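Local coordinates for epimerase domain-containing protein (PDB 6ZLK), which interconverts UDP-glucuronic acid and UDP-galacturonic acid as an NAD-dependent 4-epimerase of the epimerase/dehydratase family, at residues S49-N53 / S54-F58; V99-N102 / I103-Q107; I284-A287 / S288-Q292; E304-Y307 / D308-Q312. One frame throughout, in Å; residues are numbered along the deposited sequence.

Interaction 1 (S49-N53 / S54-F58); sequences SLELN and SRFQF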
loop_
_atom_site.group_PDB
_atom_site.type_symbol
_atom_site.label_atom_id
_atom_site.label_comp_id
_atom_site.label_asym_id
_atom_site.label_seq_id
_atom_site.Cartn_x
_atom_site.Cartn_y
_atom_site.Cartn_z
ATOM N N SER A 49 13.486 22.817 -23.915
ATOM C CA SER A 49 14.032 22.183 -25.137
ATOM C C SER A 49 12.981 21.251 -25.777
ATOM O O SER A 49 12.772 21.317 -26.974
ATOM C CB SER A 49 15.307 21.443 -24.843
ATOM O OG SER A 49 15.816 20.973 -26.076
ATOM N N LEU A 50 12.294 20.457 -24.986
ATOM C CA LEU A 50 11.200 19.607 -25.514
ATOM C C LEU A 50 10.091 20.469 -26.113
ATOM O O LEU A 50 9.563 20.065 -27.129
ATOM C CB LEU A 50 10.685 18.754 -24.368
ATOM C CG LEU A 50 11.632 17.671 -23.885
ATOM C CD1 LEU A 50 11.096 17.051 -22.601
ATOM C CD2 LEU A 50 11.801 16.576 -24.910
ATOM N N GLU A 51 9.795 21.624 -25.518
ATOM C CA GLU A 51 8.682 22.474 -25.985
ATOM C C GLU A 51 8.991 23.063 -27.370
ATOM O O GLU A 51 8.030 23.482 -28.024
ATOM C CB GLU A 51 8.368 23.577 -24.989
ATOM C CG GLU A 51 7.640 23.054 -23.769
ATOM C CD GLU A 51 7.302 24.165 -22.798
ATOM O OE1 GLU A 51 8.245 24.903 -22.354
ATOM O OE2 GLU A 51 6.091 24.318 -22.489
ATOM N N LEU A 52 10.248 23.054 -27.824
ATOM C CA LEU A 52 10.557 23.461 -29.212
ATOM C C LEU A 52 9.949 22.496 -30.226
ATOM O O LEU A 52 9.842 22.860 -31.401
ATOM C CB LEU A 52 12.070 23.541 -29.381
ATOM C CG LEU A 52 12.723 24.682 -28.609
ATOM C CD1 LEU A 52 14.242 24.603 -28.763
ATOM C CD2 LEU A 52 12.176 26.036 -29.041
ATOM N N ASN A 53 9.660 21.258 -29.819
ATOM C CA ASN A 53 9.167 20.209 -30.710
ATOM C C ASN A 53 7.653 20.388 -30.880
ATOM O O ASN A 53 6.957 20.482 -29.865
ATOM C CB ASN A 53 9.515 18.818 -30.199
ATOM C CG ASN A 53 9.280 17.733 -31.224
ATOM O OD1 ASN A 53 8.166 17.596 -31.715
ATOM N ND2 ASN A 53 10.285 16.905 -31.450
ATOM N N SER A 54 7.171 20.481 -32.136
ATOM C CA SER A 54 5.741 20.747 -32.386
ATOM C C SER A 54 4.876 19.595 -31.853
ATOM O O SER A 54 3.670 19.791 -31.714
ATOM C CB SER A 54 5.501 20.996 -33.866
ATOM O OG SER A 54 5.821 19.850 -34.587
ATOM N N ARG A 55 5.459 18.459 -31.511
ATOM C CA ARG A 55 4.678 17.273 -31.079
ATOM C C ARG A 55 4.750 17.099 -29.567
ATOM O O ARG A 55 4.195 16.094 -29.065
ATOM C CB ARG A 55 5.128 16.023 -31.805
ATOM C CG ARG A 55 4.794 16.083 -33.284
ATOM C CD ARG A 55 5.378 14.918 -34.030
ATOM N NE ARG A 55 6.821 15.019 -34.169
ATOM C CZ ARG A 55 7.749 14.285 -33.549
ATOM N NH1 ARG A 55 7.453 13.312 -32.711
ATOM N NH2 ARG A 55 9.032 14.516 -33.780
ATOM N N PHE A 56 5.246 18.096 -28.856
ATOM C CA PHE A 56 5.343 18.084 -27.377
ATOM C C PHE A 56 4.531 19.234 -26.794
ATOM O O PHE A 56 4.604 20.400 -27.312
ATOM C CB PHE A 56 6.806 18.155 -26.927
ATOM C CG PHE A 56 6.942 18.056 -25.434
ATOM C CD1 PHE A 56 6.781 16.833 -24.816
ATOM C CD2 PHE A 56 7.126 19.160 -24.634
ATOM C CE1 PHE A 56 6.854 16.713 -23.436
ATOM C CE2 PHE A 56 7.290 19.021 -23.252
ATOM C CZ PHE A 56 7.125 17.790 -22.659
ATOM N N GLN A 57 3.748 18.930 -25.763
ATOM C CA GLN A 57 3.013 19.948 -24.967
ATOM C C GLN A 57 3.343 19.702 -23.511
ATOM O O GLN A 57 3.408 18.492 -23.104
ATOM C CB GLN A 57 1.505 19.730 -25.076
ATOM C CG GLN A 57 0.646 20.672 -24.229
ATOM C CD GLN A 57 -0.847 20.391 -24.227
ATOM O OE1 GLN A 57 -1.350 19.476 -24.886
ATOM N NE2 GLN A 57 -1.584 21.203 -23.479
ATOM N N PHE A 58 3.571 20.740 -22.743
ATOM C CA PHE A 58 3.834 20.631 -21.297
ATOM C C PHE A 58 2.722 21.273 -20.487
ATOM O O PHE A 58 2.238 22.384 -20.834
ATOM C CB PHE A 58 5.201 21.200 -20.993
ATOM C CG PHE A 58 5.576 21.043 -19.557
ATOM C CD1 PHE A 58 5.849 19.782 -19.043
ATOM C CD2 PHE A 58 5.632 22.139 -18.716
ATOM C CE1 PHE A 58 6.197 19.633 -17.722
ATOM C CE2 PHE A 58 6.011 21.977 -17.394
ATOM C CZ PHE A 58 6.278 20.727 -16.894
HETATM O O HOH W 1 3.978 23.285 -24.030
HETATM O O HOH W 2 5.536 22.445 -28.570
HETATM O O HOH W 3 8.017 17.890 -34.791
#
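Leu50 and Asn53 meet Phe56 and Arg55 in a local contact round a type I beta turn, Asn53 to Phe56, which returns the chain from helix 44-51 to strand 56-59 in a beta-alpha-beta unit of the NAD-binding Rossmann fold. The turn is closed by Phe56 N on Asn53 O at 3.1 Å, the donor lying 56° out of the carbonyl plane. At its first position Asn53 also makes an Asx turn: OD1 accepts from Arg55 N at 2.8 Å, in the carbonyl plane and on a lone pair, with an N-H...O angle of 158°. CG of Asn53 is anti to the backbone N (chi1 -168°), which carries the amide oxygen forward over the next peptides. That OD1 also sits over one face of the Arg55 guanidinium, whose NH1 and NH2 are bonded to the carbonyls of Tyr26 and Leu21. On the inner side, Leu50 CB makes a CH-pi contact with the Phe56 ring, 3.8 Å from its centroid; Leu21 of helix 11-21 packs against both residues. Farther along the strand, Glu51 reaches Phe58 through one water, which donates to Glu51 OE2 at 2.8 Å and accepts from Phe58 N at 2.9 Å.

Interaction 2 (V99-N102 / I103-Q107); sequences VTNN and IMVTQ. With NAD (nicotinamide-adenine-dinucleotide), chain E.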
loop_
_atom_site.group_PDB
_atom_site.type_symbol
_atom_site.label_atom_id
_atom_site.label_comp_id
_atom_site.label_asym_id
_atom_site.label_seq_id
_atom_site.Cartn_x
_atom_site.Cartn_y
_atom_site.Cartn_z
ATOM N N VAL A 99 2.555 9.431 0.314
ATOM C CA VAL A 99 1.185 8.861 0.204
ATOM C C VAL A 99 0.354 9.639 -0.828
ATOM O O VAL A 99 -0.313 9.083 -1.655
ATOM C CB VAL A 99 0.527 8.859 1.583
ATOM C CG1 VAL A 99 -0.919 8.476 1.455
ATOM C CG2 VAL A 99 1.237 7.936 2.528
ATOM N N THR A 100 0.354 10.962 -0.759
ATOM C CA THR A 100 -0.462 11.781 -1.645
ATOM C C THR A 100 -0.008 11.597 -3.101
ATOM O O THR A 100 -0.807 11.332 -3.962
ATOM C CB THR A 100 -0.317 13.235 -1.211
ATOM O OG1 THR A 100 -0.927 13.290 0.103
ATOM C CG2 THR A 100 -0.990 14.159 -2.208
ATOM N N ASN A 101 1.278 11.678 -3.335
ATOM C CA ASN A 101 1.746 11.680 -4.745
ATOM C C ASN A 101 1.957 10.276 -5.287
ATOM O O ASN A 101 1.974 10.145 -6.524
ATOM C CB ASN A 101 2.998 12.528 -4.875
ATOM C CG ASN A 101 2.660 13.958 -4.551
ATOM O OD1 ASN A 101 1.838 14.531 -5.266
ATOM N ND2 ASN A 101 3.187 14.480 -3.451
ATOM N N ASN A 102 2.138 9.242 -4.466
ATOM C CA ASN A 102 2.411 7.894 -4.982
ATOM C C ASN A 102 1.126 7.058 -4.952
ATOM O O ASN A 102 1.054 6.100 -5.772
ATOM C CB ASN A 102 3.535 7.171 -4.249
ATOM C CG ASN A 102 4.874 7.880 -4.384
ATOM O OD1 ASN A 102 4.959 8.878 -5.123
ATOM N ND2 ASN A 102 5.864 7.461 -3.625
ATOM N N ILE A 103 0.179 7.349 -4.045
ATOM C CA ILE A 103 -1.066 6.545 -3.932
ATOM C C ILE A 103 -2.259 7.332 -4.480
ATOM O O ILE A 103 -2.901 6.856 -5.425
ATOM C CB ILE A 103 -1.294 6.069 -2.494
ATOM C CG1 ILE A 103 -0.065 5.363 -1.934
ATOM C CG2 ILE A 103 -2.510 5.155 -2.440
ATOM C CD1 ILE A 103 -0.205 4.813 -0.551
ATOM N N MET A 104 -2.519 8.521 -3.943
ATOM C CA MET A 104 -3.723 9.279 -4.361
ATOM C C MET A 104 -3.610 9.657 -5.844
ATOM O O MET A 104 -4.593 9.524 -6.587
ATOM C CB MET A 104 -3.959 10.548 -3.531
ATOM C CG MET A 104 -4.457 10.291 -2.157
ATOM S SD MET A 104 -6.092 9.535 -2.171
ATOM C CE MET A 104 -7.028 10.385 -3.421
ATOM N N VAL A 105 -2.448 10.068 -6.325
ATOM C CA VAL A 105 -2.276 10.421 -7.753
ATOM C C VAL A 105 -2.580 9.206 -8.635
ATOM O O VAL A 105 -3.232 9.328 -9.658
ATOM C CB VAL A 105 -0.851 10.968 -7.974
ATOM C CG1 VAL A 105 -0.425 10.886 -9.416
ATOM C CG2 VAL A 105 -0.803 12.412 -7.520
ATOM N N THR A 106 -2.090 8.051 -8.250
ATOM C CA THR A 106 -2.273 6.843 -9.062
ATOM C C THR A 106 -3.767 6.497 -9.095
ATOM O O THR A 106 -4.295 6.210 -10.182
ATOM C CB THR A 106 -1.430 5.685 -8.529
ATOM O OG1 THR A 106 -0.037 6.023 -8.610
ATOM C CG2 THR A 106 -1.630 4.412 -9.307
ATOM N N GLN A 107 -4.416 6.574 -7.956
ATOM C CA GLN A 107 -5.870 6.283 -7.924
ATOM C C GLN A 107 -6.599 7.269 -8.843
ATOM O O GLN A 107 -7.517 6.841 -9.574
ATOM C CB GLN A 107 -6.421 6.313 -6.509
ATOM C CG GLN A 107 -7.871 5.855 -6.447
ATOM C CD GLN A 107 -8.842 6.979 -6.238
ATOM O OE1 GLN A 107 -8.480 8.145 -6.286
ATOM N NE2 GLN A 107 -10.104 6.608 -6.049
HETATM P PA NAD E . 12.011 12.510 -10.368
HETATM O O1A NAD E . 11.734 13.019 -9.006
HETATM O O2A NAD E . 13.198 13.022 -11.129
HETATM O O5B NAD E . 10.758 12.563 -11.319
HETATM C C5B NAD E . 9.394 12.438 -10.868
HETATM C C4B NAD E . 8.623 13.674 -11.263
HETATM O O4B NAD E . 7.262 13.518 -10.801
HETATM C C3B NAD E . 9.145 14.972 -10.671
HETATM O O3B NAD E . 9.739 15.834 -11.634
HETATM C C2B NAD E . 7.934 15.534 -9.919
HETATM O O2B NAD E . 7.776 16.940 -9.984
HETATM C C1B NAD E . 6.764 14.828 -10.612
HETATM N N9A NAD E . 5.573 14.693 -9.790
HETATM C C8A NAD E . 5.472 14.132 -8.544
HETATM N N7A NAD E . 4.261 14.161 -8.055
HETATM C C5A NAD E . 3.539 14.863 -9.019
HETATM C C6A NAD E . 2.202 15.280 -9.098
HETATM N N6A NAD E . 1.295 15.118 -8.109
HETATM N N1A NAD E . 1.801 15.908 -10.229
HETATM C C2A NAD E . 2.703 16.114 -11.214
HETATM N N3A NAD E . 4.010 15.816 -11.230
HETATM C C4A NAD E . 4.353 15.173 -10.116
HETATM O O3 NAD E . 12.199 10.932 -10.143
HETATM P PN NAD E . 12.792 9.805 -11.171
HETATM O O1N NAD E . 14.066 9.366 -10.618
HETATM O O2N NAD E . 12.665 10.314 -12.521
HETATM O O5D NAD E . 11.718 8.666 -10.971
HETATM C C5D NAD E . 10.710 8.542 -11.905
HETATM C C4D NAD E . 9.899 7.333 -11.535
HETATM O O4D NAD E . 10.721 6.153 -11.581
HETATM C C3D NAD E . 9.270 7.377 -10.135
HETATM O O3D NAD E . 7.950 6.806 -10.182
HETATM C C2D NAD E . 10.155 6.450 -9.305
HETATM O O2D NAD E . 9.470 5.951 -8.152
HETATM C C1D NAD E . 10.549 5.455 -10.392
HETATM N N1N NAD E . 11.836 4.815 -10.169
HETATM C C2N NAD E . 12.997 5.522 -10.268
HETATM C C3N NAD E . 14.177 4.901 -10.051
HETATM C C7N NAD E . 15.464 5.649 -10.073
HETATM O O7N NAD E . 16.468 4.986 -9.882
HETATM N N7N NAD E . 15.459 6.959 -10.360
HETATM C C4N NAD E . 14.203 3.511 -9.838
HETATM C C5N NAD E . 13.009 2.840 -9.593
HETATM C C6N NAD E . 11.840 3.497 -9.816
#
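Asn101 OD1 meets the adenine of NAD at its amino edge, near the plane of the base, with the amide turned roughly 70° to it: N6A donates to Asn101 OD1 at 3.0 Å with an N-H...O angle of 156°. Val105 CG2 comes from over one face of the adenine, 3.5 Å from NAD N6A, so one turn of helix gives the amino group both a polar and an apolar neighbour. The amide's other end is tied back, Asn101 ND2 to Pro97 O, which limits rotation of the group and supports the orientation with oxygen toward the cofactor. Asn102 has its amide fixed likewise, between Ile84 N and Thr152 OG1.

The backbone here is wider than a regular alpha-helix. Val99 O accepts twice, from Ile103 N at 3.0 Å and from Met104 N at 3.2 Å; the first donor lies 39° out of the carbonyl plane, whereas the second is nearly in line with C=O. Val105 N then bonds to Thr100 O at 3.1 Å, again five residues back. Thr106 OG1, 3.0 Å from Asn102 O, is also hydrogen-bonded to His80 NE2. On another side, Val99 CG1 lies 4.2 Å from Ile103 CD1, and these residues pack on Val99 and Ile103 of the second subunit. The widening is a pi-type turn within helix 96-113, a helix that serves both the dimer interface and the adenine pocket of this Rossmann-fold domain.

Interaction 3 (I284-A287 / S288-Q292); sequences ISKA and STLLQ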
loop_
_atom_site.group_PDB
_atom_site.type_symbol
_atom_site.label_atom_id
_atom_site.label_comp_id
_atom_site.label_asym_id
_atom_site.label_seq_id
_atom_site.Cartn_x
_atom_site.Cartn_y
_atom_site.Cartn_z
ATOM N N ILE A 284 15.796 -10.423 -15.026
ATOM C CA ILE A 284 15.207 -9.677 -16.161
ATOM C C ILE A 284 14.813 -10.662 -17.267
ATOM O O ILE A 284 14.641 -10.233 -18.380
ATOM C CB ILE A 284 16.174 -8.580 -16.629
ATOM C CG1 ILE A 284 17.562 -9.131 -16.979
ATOM C CG2 ILE A 284 16.241 -7.477 -15.582
ATOM C CD1 ILE A 284 18.481 -8.130 -17.664
ATOM N N SER A 285 14.701 -11.966 -16.976
ATOM C CA SER A 285 14.232 -12.956 -17.982
ATOM C C SER A 285 12.860 -12.648 -18.578
ATOM O O SER A 285 12.689 -12.797 -19.805
ATOM C CB SER A 285 14.234 -14.339 -17.327
ATOM O OG SER A 285 15.479 -14.545 -16.703
ATOM N N LYS A 286 11.916 -12.193 -17.774
ATOM C CA LYS A 286 10.578 -11.903 -18.299
ATOM C C LYS A 286 10.677 -10.732 -19.295
ATOM O O LYS A 286 10.047 -10.766 -20.353
ATOM C CB LYS A 286 9.658 -11.629 -17.123
ATOM C CG LYS A 286 8.234 -11.361 -17.533
ATOM C CD LYS A 286 7.437 -11.241 -16.278
ATOM C CE LYS A 286 5.961 -11.317 -16.456
ATOM N NZ LYS A 286 5.258 -11.053 -15.179
ATOM N N ALA A 287 11.473 -9.697 -18.992
ATOM C CA ALA A 287 11.600 -8.555 -19.914
ATOM C C ALA A 287 12.219 -9.010 -21.238
ATOM O O ALA A 287 11.837 -8.507 -22.280
ATOM C CB ALA A 287 12.470 -7.490 -19.309
ATOM N N SER A 288 13.172 -9.950 -21.179
ATOM C CA SER A 288 13.746 -10.553 -22.404
ATOM C C SER A 288 12.633 -11.190 -23.250
ATOM O O SER A 288 12.552 -10.938 -24.432
ATOM C CB SER A 288 14.832 -11.577 -22.055
ATOM O OG SER A 288 15.257 -12.189 -23.260
ATOM N N THR A 289 11.795 -12.016 -22.638
ATOM C CA THR A 289 10.694 -12.737 -23.309
ATOM C C THR A 289 9.690 -11.743 -23.890
ATOM O O THR A 289 9.373 -11.855 -25.077
ATOM C CB THR A 289 9.968 -13.691 -22.376
ATOM O OG1 THR A 289 10.906 -14.614 -21.819
ATOM C CG2 THR A 289 8.847 -14.429 -23.076
ATOM N N LEU A 290 9.203 -10.803 -23.090
ATOM C CA LEU A 290 8.047 -9.968 -23.496
ATOM C C LEU A 290 8.449 -8.731 -24.275
ATOM O O LEU A 290 7.606 -8.326 -25.076
ATOM C CB LEU A 290 7.247 -9.584 -22.269
ATOM C CG LEU A 290 6.664 -10.741 -21.487
ATOM C CD1 LEU A 290 5.966 -10.222 -20.269
ATOM C CD2 LEU A 290 5.695 -11.555 -22.314
ATOM N N LEU A 291 9.660 -8.203 -24.029
ATOM C CA LEU A 291 10.064 -6.885 -24.575
ATOM C C LEU A 291 11.297 -7.017 -25.460
ATOM O O LEU A 291 11.687 -6.001 -26.011
ATOM C CB LEU A 291 10.355 -5.892 -23.466
ATOM C CG LEU A 291 9.286 -5.755 -22.394
ATOM C CD1 LEU A 291 9.757 -4.756 -21.365
ATOM C CD2 LEU A 291 7.933 -5.368 -22.990
ATOM N N GLN A 292 11.902 -8.199 -25.577
ATOM C CA GLN A 292 13.222 -8.342 -26.216
ATOM C C GLN A 292 14.202 -7.377 -25.543
ATOM O O GLN A 292 15.128 -6.898 -26.166
ATOM C CB GLN A 292 13.111 -8.188 -27.734
ATOM C CG GLN A 292 12.317 -9.312 -28.375
ATOM C CD GLN A 292 12.447 -9.184 -29.872
ATOM O OE1 GLN A 292 11.739 -8.399 -30.503
ATOM N NE2 GLN A 292 13.418 -9.886 -30.439
#
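Lys286 crosses Leu290, one helical turn on, at a slant. From CB the chain sets out with CG anti to the backbone N (chi1 -178°), and it stays extended from there. CG lies 3.7 Å from Leu290 CD1, and CE, farther out, is still 4.0 Å from Leu290 CD1, so the one methyl touches the lysine chain at two points. NZ passes beyond the leucine to a salt bridge with Glu238 and a hydrogen bond to the carbonyl of Val239, two partners that fix the ammonium where strand 239-242 begins. Leu290 itself packs on Ile240 of that strand.

These residues belong to the short helix 285-291, with Ile284 at the N-cap position. Its backbone follows the alpha-helical pattern: Ser288 N bonds to Ile284 O, and Leu290 N to Lys286 O at 2.9 Å, the latter donor close to the line of the C=O bond. Near the end the geometry changes. Leu291 N reaches Ala287 O at 2.8 Å, but the donor is tilted 31° from the carbonyl plane and the N-H...O angle falls to 143°. Gln292 then leaves helical conformation with positive phi. On the buried side Ala287 CB and Leu291 CD1, 4.4 Å apart, both belong to residues packed on Ile240. Thr289 OG1 leans back on the outer surface, 3.2 Å from Ser285 O.

Interaction 4 (E304-Y307 / D308-Q312); sequences EAEY and DYIKQ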
loop_
_atom_site.group_PDB
_atom_site.type_symbol
_atom_site.label_atom_id
_atom_site.label_comp_id
_atom_site.label_asym_id
_atom_site.label_seq_id
_atom_site.Cartn_x
_atom_site.Cartn_y
_atom_site.Cartn_z
ATOM N N GLU A 304 31.249 6.843 -17.221
ATOM C CA GLU A 304 31.952 7.883 -18.017
ATOM C C GLU A 304 30.960 8.980 -18.383
ATOM O O GLU A 304 31.301 10.170 -18.303
ATOM C CB GLU A 304 32.597 7.281 -19.265
ATOM C CG GLU A 304 33.850 6.504 -18.937
ATOM C CD GLU A 304 34.318 5.551 -20.021
ATOM O OE1 GLU A 304 35.271 4.772 -19.721
ATOM O OE2 GLU A 304 33.727 5.557 -21.120
ATOM N N ALA A 305 29.768 8.588 -18.829
ATOM C CA ALA A 305 28.741 9.532 -19.268
ATOM C C ALA A 305 28.328 10.352 -18.068
ATOM O O ALA A 305 28.204 11.571 -18.192
ATOM C CB ALA A 305 27.557 8.805 -19.845
ATOM N N GLU A 306 27.987 9.683 -16.960
ATOM C CA GLU A 306 27.509 10.450 -15.798
ATOM C C GLU A 306 28.632 11.359 -15.290
ATOM O O GLU A 306 28.272 12.494 -14.908
ATOM C CB GLU A 306 26.912 9.546 -14.713
ATOM C CG GLU A 306 26.243 10.410 -13.636
ATOM C CD GLU A 306 25.322 9.731 -12.622
ATOM O OE1 GLU A 306 25.035 8.511 -12.809
ATOM O OE2 GLU A 306 24.939 10.409 -11.618
ATOM N N TYR A 307 29.885 10.920 -15.257
ATOM C CA TYR A 307 31.026 11.735 -14.810
ATOM C C TYR A 307 31.044 13.005 -15.675
ATOM O O TYR A 307 31.059 14.098 -15.129
ATOM C CB TYR A 307 32.290 10.889 -14.890
ATOM C CG TYR A 307 33.483 11.674 -14.449
ATOM C CD1 TYR A 307 34.154 12.463 -15.354
ATOM C CD2 TYR A 307 33.837 11.712 -13.116
ATOM C CE1 TYR A 307 35.234 13.226 -14.950
ATOM C CE2 TYR A 307 34.912 12.472 -12.697
ATOM C CZ TYR A 307 35.603 13.231 -13.617
ATOM O OH TYR A 307 36.685 13.968 -13.223
ATOM N N ASP A 308 30.965 12.846 -16.993
ATOM C CA ASP A 308 31.070 14.044 -17.887
ATOM C C ASP A 308 29.871 14.958 -17.650
ATOM O O ASP A 308 29.992 16.192 -17.665
ATOM C CB ASP A 308 31.257 13.620 -19.336
ATOM C CG ASP A 308 32.691 13.209 -19.693
ATOM O OD1 ASP A 308 33.593 13.448 -18.895
ATOM O OD2 ASP A 308 32.842 12.583 -20.745
ATOM N N TYR A 309 28.668 14.414 -17.431
ATOM C CA TYR A 309 27.455 15.219 -17.213
ATOM C C TYR A 309 27.598 16.023 -15.920
ATOM O O TYR A 309 27.339 17.231 -15.909
ATOM C CB TYR A 309 26.241 14.282 -17.129
ATOM C CG TYR A 309 25.043 14.977 -16.553
ATOM C CD1 TYR A 309 24.255 15.835 -17.321
ATOM C CD2 TYR A 309 24.738 14.835 -15.216
ATOM C CE1 TYR A 309 23.185 16.514 -16.760
ATOM C CE2 TYR A 309 23.699 15.544 -14.629
ATOM C CZ TYR A 309 22.933 16.385 -15.404
ATOM O OH TYR A 309 21.905 17.031 -14.782
ATOM N N ILE A 310 28.110 15.403 -14.847
ATOM C CA ILE A 310 28.202 16.073 -13.506
ATOM C C ILE A 310 29.329 17.117 -13.600
ATOM O O ILE A 310 29.173 18.219 -13.048
ATOM C CB ILE A 310 28.468 15.037 -12.394
ATOM C CG1 ILE A 310 27.338 14.000 -12.231
ATOM C CG2 ILE A 310 28.715 15.733 -11.075
ATOM C CD1 ILE A 310 26.018 14.549 -11.811
ATOM N N LYS A 311 30.420 16.776 -14.247
ATOM C CA LYS A 311 31.577 17.694 -14.361
ATOM C C LYS A 311 31.065 18.982 -15.008
ATOM O O LYS A 311 31.424 20.095 -14.550
ATOM C CB LYS A 311 32.714 17.054 -15.149
ATOM C CG LYS A 311 33.945 17.945 -15.316
ATOM C CD LYS A 311 35.088 17.197 -15.969
ATOM C CE LYS A 311 36.430 17.874 -15.769
ATOM N NZ LYS A 311 36.953 17.623 -14.402
ATOM N N GLN A 312 30.287 18.846 -16.073
ATOM C CA GLN A 312 29.715 20.013 -16.801
ATOM C C GLN A 312 28.677 20.736 -15.950
ATOM O O GLN A 312 28.619 22.003 -15.974
ATOM C CB GLN A 312 29.147 19.521 -18.133
ATOM C CG GLN A 312 28.517 20.627 -18.959
ATOM C CD GLN A 312 28.145 20.084 -20.314
ATOM O OE1 GLN A 312 28.727 20.452 -21.325
ATOM N NE2 GLN A 312 27.181 19.178 -20.325
#
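Helix 299-313, the last of the modelled chain, carries this contact between successive turns, with a buried side and a solvent-facing one. Four regular backbone bonds, each between residues four apart, define the alpha-helix; they run from Asp308 N to Glu304 O at 3.0 Å through to Lys311 N on Tyr307 O at 2.9 Å, all close to straight at the hydrogen.

On the buried side Glu306 and Ile310 lie alongside each other and point the same way, Glu306 CG being 4.0 Å from Ile310 CG1. That methylene CG1 also sits 3.2 Å from Glu306 O, which already accepts from Ile310 N. Beyond CG the glutamate stays extended and carries its carboxylate off the helix, where OE1 accepts from the backbone N of Gly181. Phe190 packs on the glutamate, while His191 and Ile194, also of helix 189-198, pack on Ile310.

Tyr307 takes another face. Asp308 OD1 comes to the ring edge in its plane, 3.7 Å from Tyr307 CD1, with the carboxylate turned 60° from the ring. Lys311 crosses the outer part of the same ring: its CD is 4.1 Å from Tyr307 CE1. A bend at the last torsion (chi4 77°) leaves Lys311 NZ 3.8 Å from Tyr307 OH, a loose approach. Tyr307 also packs on Leu198 of helix 189-198 and on Ile260 of helix 250-261. Apart from the buried Glu306, the charged residues lie toward solvent while Tyr307 and Ile310 face inward, as is characteristic of an amphipathic helix laid against neighbouring helices.

Overall arrangement
All four contacts are local, and no two touch; the closest centres, those of interactions 1 and 4, are about 26 Å apart. Interactions 1 and 2 belong to different beta-alpha-beta units of the NAD-binding domain, yet only interaction 2 is largely buried, between cofactor and second subunit. The other three are partly buried. Interaction 1 is a turn held by an asparagine side chain and waters, whereas interactions 2 to 4 lie along helices: one widened by a pi-type turn, one short and ending irregularly, one regular throughout. Interactions 3 and 4 sit on consecutive helices, but interaction 3 packs on strand 239-242, interaction 4 on helices 189-198 and 250-261. Interactions 2 and 4 flank the chain's centre on opposite sides.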